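Local coordinates for protein tryptophan synthase alpha chain (Chlamydia trachomatis, PDB 6V82) that probably catalyses the aldol cleavage of indoleglycerol phosphate to indole and glyceraldehyde 3-phosphate, the alpha-subunit half-reaction of tryptophan synthase, at residues Phe8-Thr11 / Lys12-Ile15; Ala215-Leu218 / Asn219-Asp222; Phe230-Gln233 / Thr234-Ser238. All blocks are in the same frame, centred on the assembly; numbering follows the deposited sequence.

How the contacts relate
The three contacts follow one another along one chain of the TIM-barrel fold. Contact 1 leads from a loop into strand 13-19, the first of the eight parallel strands. Contact 2 carries helix 211-218 into the loop before strand 223-226, the eighth. Because these strands are neighbours, contacts 1 and 2, with centres about 11 Å apart, touch: Leu-218 packs on Lys-12, and Leu-13 probably bonds to Asp-222 through the backbone. They join the first strand to the closing one. Contact 3 covers most of helix 229-236 and the turn after it; its centre is about 25 Å and 26 Å from those of contacts 1 and 2, and it touches neither.

Contact 1 (Phe8-Thr11 / Lys12-Ile15); sequences FKQT and KLCI
At the entry to the first barrel strand, the loop after helix 4-7 folds back so that Leu-13 lies against the ring of Phe-8. The contact is a CH-pi one: methyl CD1 of Leu-13 stands 3.6 Å from the centroid of the Phe-8 ring, 16° off its normal. The methyl is shifted from the centre toward one side of the ring, which brings Leu-13 CD1 to 3.5 Å from Phe-8 CD2. CG of Leu-13 is anti to its carbonyl carbon (chi1 -53°), and the chain runs on extended, carrying CD1 over the aromatic face. The other methyl, Leu-13 CD2, rests against the backbone, 3.9 Å from Gln-10 O.

The setting is the end of the TIM barrel where the strands begin. Phe-8 reaches Ile-42 of strand 42-46 and Val-203 of strand 202-205, and its ring meets that of Phe-171 at a slant, so the aromatic group sits among these two strands and the loop residues Phe-171 and Pro-201. Leu-13 is in strand 13-19, paired by backbone hydrogen bonds with Phe-224 of strand 223-226, and its side chain also touches Ile-42.

Lys-12, with a positive phi (58°), bends the backbone just before strand 13-19 begins. No hydrogen bond links 8-11 to 12-15; packing alone joins the side chains. Thr-11 and Lys-12 form the exposed outside of the bend, where Thr-11 CB is 4.0 Å from Lys-12 CG. The lysine is kinked at its last two torsions, which curls its ammonium group back to the side of the bend, and Lys-12 NZ remains 4.2 Å from Thr-11 O.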
loop_
_atom_site.group_PDB
_atom_site.type_symbol
_atom_site.label_atom_id
_atom_site.label_comp_id
_atom_site.label_asym_id
_atom_site.label_seq_id
_atom_site.Cartn_x
_atom_site.Cartn_y
_atom_site.Cartn_z
ATOM N N PHE A 8 36.913 40.555 32.508
ATOM C CA PHE A 8 35.812 40.564 33.464
ATOM C C PHE A 8 36.139 41.334 34.735
ATOM O O PHE A 8 35.285 41.424 35.621
ATOM C CB PHE A 8 35.390 39.132 33.802
ATOM C CG PHE A 8 34.388 38.558 32.833
ATOM C CD1 PHE A 8 34.768 37.607 31.899
ATOM C CD2 PHE A 8 33.071 38.983 32.852
ATOM C CE1 PHE A 8 33.850 37.086 31.005
ATOM C CE2 PHE A 8 32.148 38.472 31.961
ATOM C CZ PHE A 8 32.537 37.524 31.036
ATOM N N LYS A 9 37.346 41.892 34.849
ATOM C CA LYS A 9 37.601 42.878 35.898
ATOM C C LYS A 9 36.751 44.128 35.679
ATOM O O LYS A 9 36.282 44.744 36.642
ATOM C CB LYS A 9 39.091 43.224 35.949
ATOM C CG LYS A 9 39.989 42.053 36.371
ATOM C CD LYS A 9 41.480 42.394 36.275
ATOM C CE LYS A 9 42.322 41.532 37.222
ATOM N NZ LYS A 9 43.695 42.100 37.432
ATOM N N GLN A 10 36.554 44.523 34.419
ATOM C CA GLN A 10 35.454 45.415 34.100
ATOM C C GLN A 10 34.156 44.651 34.243
ATOM O O GLN A 10 34.104 43.431 34.082
ATOM C CB GLN A 10 35.541 45.950 32.675
ATOM C CG GLN A 10 36.931 46.160 32.150
ATOM C CD GLN A 10 36.952 46.160 30.643
ATOM O OE1 GLN A 10 37.869 45.614 30.031
ATOM N NE2 GLN A 10 35.932 46.763 30.028
ATOM N N THR A 11 33.093 45.376 34.528
ATOM C CA THR A 11 31.827 44.722 34.788
ATOM C C THR A 11 30.870 44.930 33.621
ATOM O O THR A 11 31.010 45.868 32.830
ATOM C CB THR A 11 31.231 45.237 36.098
ATOM O OG1 THR A 11 31.233 46.666 36.092
ATOM C CG2 THR A 11 32.072 44.747 37.272
ATOM N N LYS A 12 29.913 44.007 33.508
ATOM C CA LYS A 12 28.800 44.103 32.564
ATOM C C LYS A 12 29.309 44.228 31.122
ATOM O O LYS A 12 29.281 45.291 30.498
ATOM C CB LYS A 12 27.878 45.271 32.937
ATOM C CG LYS A 12 27.583 45.381 34.436
ATOM C CD LYS A 12 26.507 46.428 34.735
ATOM C CE LYS A 12 26.671 47.692 33.883
ATOM N NZ LYS A 12 27.967 48.407 34.106
ATOM N N LEU A 13 29.758 43.088 30.610
ATOM C CA LEU A 13 30.346 42.976 29.285
ATOM C C LEU A 13 29.296 42.571 28.251
ATOM O O LEU A 13 28.284 41.941 28.565
ATOM C CB LEU A 13 31.476 41.949 29.302
ATOM C CG LEU A 13 32.548 42.153 30.372
ATOM C CD1 LEU A 13 33.662 41.143 30.170
ATOM C CD2 LEU A 13 33.099 43.583 30.333
ATOM N N CYS A 14 29.547 42.934 27.001
ATOM C CA CYS A 14 28.691 42.530 25.896
ATOM C C CYS A 14 29.438 41.529 25.032
ATOM O O CYS A 14 30.514 41.843 24.513
ATOM C CB CYS A 14 28.260 43.723 25.049
ATOM S SG CYS A 14 27.572 43.179 23.452
ATOM N N ILE A 15 28.864 40.340 24.866
ATOM C CA ILE A 15 29.392 39.322 23.958
ATOM C C ILE A 15 28.623 39.399 22.646
ATOM O O ILE A 15 27.383 39.434 22.642
ATOM C CB ILE A 15 29.288 37.913 24.567
ATOM C CG1 ILE A 15 29.936 37.866 25.956
ATOM C CG2 ILE A 15 29.900 36.884 23.628
ATOM C CD1 ILE A 15 29.662 36.574 26.720
#

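Contact 2 (Ala215-Leu218 / Asn219-Asp222); sequences AHVL and NYSD
Tyr-220 folds back over Val-217 and makes the tight side of this helix-to-loop turn. The carbonyl oxygen Val-217 O lies 3.3 Å above the plane of the Tyr-220 ring, directly over its centre. CG of Tyr-220 sits between its own backbone N and carbonyl carbon (chi1 55°), and this sends the ring back along the last turn until its OH is 3.5 Å from Val-217 CG2. The same carbonyl is gripped by two amides. Ser-221 N donates at 3.0 Å to Val-217 O within the carbonyl plane, while Tyr-220 N approaches Val-217 O from above that plane at 3.2 Å. Beside this pair, Ser-221 CB packs 3.6 Å from Val-217 CG1.

The turn is part of a beta-alpha-beta crossover of the TIM barrel, in which helix 211-218 connects strand 202-205 to strand 223-226. The buried polar ends are satisfied by that neighbourhood: Tyr-220 OH bonds to Asp-204 OD2, Ser-221 OG to Gly-223 O and Asp-204 N. Phe-191 of helix 187-198 meets the tyrosine ring edge-to-face. Leu-218, partly exposed, bridges to Phe-224 and Lys-12, with its CD2 4.1 Å from Ser-221 O.

The side of His-216 and Asn-219 is looser and exposed. Asn-219 N bonds to His-216 O at 3.3 Å, with the donor 61° out of the carbonyl plane. Asn-219 ND2 comes back along the helix to 3.5 Å from His-216 O, and it sits obliquely off the His-216 ring.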
loop_
_atom_site.group_PDB
_atom_site.type_symbol
_atom_site.label_atom_id
_atom_site.label_comp_id
_atom_site.label_asym_id
_atom_site.label_seq_id
_atom_site.Cartn_x
_atom_site.Cartn_y
_atom_site.Cartn_z
ATOM N N ALA A 215 20.130 45.728 29.726
ATOM C CA ALA A 215 20.229 46.360 31.037
ATOM C C ALA A 215 19.558 45.508 32.106
ATOM O O ALA A 215 20.065 45.391 33.228
ATOM C CB ALA A 215 19.613 47.756 30.998
ATOM N N HIS A 216 18.425 44.889 31.766
ATOM C CA HIS A 216 17.738 44.014 32.709
ATOM C C HIS A 216 18.610 42.822 33.091
ATOM O O HIS A 216 18.740 42.485 34.276
ATOM C CB HIS A 216 16.421 43.537 32.103
ATOM C CG HIS A 216 15.654 42.614 32.992
ATOM N ND1 HIS A 216 14.933 43.060 34.080
ATOM C CD2 HIS A 216 15.505 41.268 32.964
ATOM C CE1 HIS A 216 14.363 42.028 34.677
ATOM N NE2 HIS A 216 14.693 40.930 34.021
ATOM N N VAL A 217 19.217 42.173 32.092
ATOM C CA VAL A 217 20.045 40.995 32.338
ATOM C C VAL A 217 21.243 41.344 33.217
ATOM O O VAL A 217 21.613 40.581 34.116
ATOM C CB VAL A 217 20.478 40.370 30.997
ATOM C CG1 VAL A 217 21.683 39.458 31.189
ATOM C CG2 VAL A 217 19.320 39.614 30.380
ATOM N N LEU A 218 21.854 42.513 32.990
ATOM C CA LEU A 218 23.067 42.900 33.707
ATOM C C LEU A 218 22.839 43.175 35.196
ATOM O O LEU A 218 23.821 43.287 35.937
ATOM C CB LEU A 218 23.697 44.124 33.036
ATOM C CG LEU A 218 24.177 43.917 31.598
ATOM C CD1 LEU A 218 24.545 45.234 30.944
ATOM C CD2 LEU A 218 25.340 42.935 31.527
ATOM N N ASN A 219 21.582 43.284 35.648
ATOM C CA ASN A 219 21.306 43.400 37.081
ATOM C C ASN A 219 21.863 42.220 37.869
ATOM O O ASN A 219 22.215 42.370 39.045
ATOM C CB ASN A 219 19.799 43.492 37.333
ATOM C CG ASN A 219 19.260 44.901 37.211
ATOM O OD1 ASN A 219 19.906 45.866 37.626
ATOM N ND2 ASN A 219 18.058 45.025 36.648
ATOM N N TYR A 220 21.921 41.040 37.252
ATOM C CA TYR A 220 22.300 39.803 37.929
ATOM C C TYR A 220 23.375 39.018 37.198
ATOM O O TYR A 220 24.045 38.188 37.825
ATOM C CB TYR A 220 21.067 38.899 38.117
ATOM C CG TYR A 220 20.325 38.612 36.822
ATOM C CD1 TYR A 220 19.237 39.383 36.431
ATOM C CD2 TYR A 220 20.733 37.578 35.979
ATOM C CE1 TYR A 220 18.571 39.126 35.240
ATOM C CE2 TYR A 220 20.073 37.315 34.786
ATOM C CZ TYR A 220 18.996 38.090 34.422
ATOM O OH TYR A 220 18.349 37.822 33.234
ATOM N N SER A 221 23.558 39.242 35.905
ATOM C CA SER A 221 24.545 38.555 35.096
ATOM C C SER A 221 25.774 39.439 34.936
ATOM O O SER A 221 25.678 40.667 34.967
ATOM C CB SER A 221 23.961 38.208 33.726
ATOM O OG SER A 221 24.919 37.553 32.909
ATOM N N ASP A 222 26.938 38.801 34.775
ATOM C CA ASP A 222 28.173 39.538 34.535
ATOM C C ASP A 222 28.315 39.998 33.090
ATOM O O ASP A 222 29.224 40.773 32.783
ATOM C CB ASP A 222 29.373 38.680 34.942
ATOM C CG ASP A 222 29.386 38.387 36.427
ATOM O OD1 ASP A 222 29.408 39.358 37.213
ATOM O OD2 ASP A 222 29.339 37.196 36.810
#

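Contact 3 (Phe230-Gln233 / Thr234-Ser238); sequences FVHQ and TTMDS
Two threonine hydroxyls fold back onto carbonyls of the preceding turn in helix 229-236. Thr-234 OG1 donates to Val-231 O at 2.7 Å, in the carbonyl plane and on a lone pair. Thr-235 OG1 does the same to His-232 O; the modelled 2.5 Å is short, and its exact value is doubtful. In both residues the hydroxyl occupies the place between backbone N and carbonyl carbon (chi1 71° and 74°), which aims it back down the helix. His-232 O also takes Thr-235 N, at 3.0 Å from above the carbonyl plane.

One residue on, Gln-233 O is held by two amides. Asp-237 N meets it nearly along the C=O axis at 3.1 Å, and Met-236 N comes to Gln-233 O at 3.0 Å from well above the plane. The glutamine side chain, bent at its second torsion, runs beside Asp-237 and crosses Met-236 at about a right angle, with Gln-233 OE1 3.8 Å from Met-236 CB. Met-236 CG lies 3.8 Å from His-232 NE2; beyond it the bent chain leads away, its sulfur oblique to the ring.

Outside this shell, Gln-233 NE2 bonds to Thr-242 OG1 of helix 241-250, and His-232 ND1 bonds to Glu-58 OE1 of helix 57-68. Phe-230 and Val-231 pack on the same two helices respectively. In the TIM barrel this is the short helix after strand 223-226; the threonines lie toward its C-terminal end, while its N-terminal end probably faces the substrate phosphate, as in related alpha subunits.

The chemistry implies that threonine hydroxyls supplement the main-chain bonds where the helix is weakly bonded, while the carboxylate of Glu-58 would favour a proton on ND1 of His-232.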
loop_
_atom_site.group_PDB
_atom_site.type_symbol
_atom_site.label_atom_id
_atom_site.label_comp_id
_atom_site.label_asym_id
_atom_site.label_seq_id
_atom_site.Cartn_x
_atom_site.Cartn_y
_atom_site.Cartn_z
ATOM N N PHE A 230 23.232 40.568 15.347
ATOM C CA PHE A 230 24.304 40.920 14.418
ATOM C C PHE A 230 24.226 40.085 13.143
ATOM O O PHE A 230 24.294 40.623 12.031
ATOM C CB PHE A 230 25.665 40.742 15.095
ATOM C CG PHE A 230 25.905 41.693 16.243
ATOM C CD1 PHE A 230 25.570 43.035 16.133
ATOM C CD2 PHE A 230 26.459 41.242 17.433
ATOM C CE1 PHE A 230 25.790 43.910 17.192
ATOM C CE2 PHE A 230 26.681 42.111 18.493
ATOM C CZ PHE A 230 26.342 43.447 18.372
ATOM N N VAL A 231 24.088 38.764 13.287
ATOM C CA VAL A 231 23.964 37.892 12.119
ATOM C C VAL A 231 22.772 38.317 11.271
ATOM O O VAL A 231 22.871 38.466 10.045
ATOM C CB VAL A 231 23.848 36.419 12.559
ATOM C CG1 VAL A 231 23.370 35.537 11.405
ATOM C CG2 VAL A 231 25.179 35.925 13.095
ATOM N N HIS A 232 21.632 38.533 11.916
ATOM C CA HIS A 232 20.436 38.929 11.184
ATOM C C HIS A 232 20.656 40.242 10.442
ATOM O O HIS A 232 20.181 40.416 9.314
ATOM C CB HIS A 232 19.260 39.038 12.148
ATOM C CG HIS A 232 18.016 39.564 11.519
ATOM N ND1 HIS A 232 17.091 38.747 10.906
ATOM C CD2 HIS A 232 17.543 40.826 11.399
ATOM C CE1 HIS A 232 16.098 39.482 10.440
ATOM N NE2 HIS A 232 16.348 40.748 10.726
ATOM N N GLN A 233 21.394 41.171 11.053
ATOM C CA GLN A 233 21.645 42.453 10.409
ATOM C C GLN A 233 22.485 42.295 9.142
ATOM O O GLN A 233 22.265 43.022 8.166
ATOM C CB GLN A 233 22.310 43.415 11.403
ATOM C CG GLN A 233 22.723 44.762 10.823
ATOM C CD GLN A 233 21.590 45.472 10.079
ATOM O OE1 GLN A 233 20.413 45.308 10.402
ATOM N NE2 GLN A 233 21.950 46.267 9.074
ATOM N N THR A 234 23.424 41.342 9.115
ATOM C CA THR A 234 24.197 41.162 7.892
ATOM C C THR A 234 23.311 40.709 6.739
ATOM O O THR A 234 23.679 40.896 5.577
ATOM C CB THR A 234 25.364 40.175 8.097
ATOM O OG1 THR A 234 24.873 38.838 8.246
ATOM C CG2 THR A 234 26.208 40.550 9.325
ATOM N N THR A 235 22.139 40.151 7.026
ATOM C CA THR A 235 21.204 39.782 5.971
ATOM C C THR A 235 20.282 40.924 5.556
ATOM O O THR A 235 19.705 40.866 4.463
ATOM C CB THR A 235 20.343 38.588 6.404
ATOM O OG1 THR A 235 19.374 39.019 7.371
ATOM C CG2 THR A 235 21.217 37.482 7.003
ATOM N N MET A 236 20.112 41.946 6.400
ATOM C CA MET A 236 19.312 43.112 6.025
ATOM C C MET A 236 20.121 44.065 5.152
ATOM O O MET A 236 19.725 44.403 4.030
ATOM C CB MET A 236 18.816 43.837 7.281
ATOM C CG MET A 236 17.803 43.074 8.104
ATOM S SD MET A 236 16.192 42.992 7.304
ATOM C CE MET A 236 15.681 44.716 7.324
ATOM N N ASP A 237 21.257 44.514 5.672
ATOM C CA ASP A 237 22.171 45.403 4.965
ATOM C C ASP A 237 23.550 45.022 5.472
ATOM O O ASP A 237 23.856 45.254 6.646
ATOM C CB ASP A 237 21.850 46.873 5.241
ATOM C CG ASP A 237 22.821 47.831 4.570
ATOM O OD1 ASP A 237 23.746 47.374 3.861
ATOM O OD2 ASP A 237 22.652 49.058 4.753
ATOM N N SER A 238 24.363 44.419 4.605
ATOM C CA SER A 238 25.620 43.827 5.041
ATOM C C SER A 238 26.730 44.850 5.247
ATOM O O SER A 238 27.809 44.471 5.720
ATOM C CB SER A 238 26.070 42.760 4.038
ATOM O OG SER A 238 25.938 43.233 2.707
#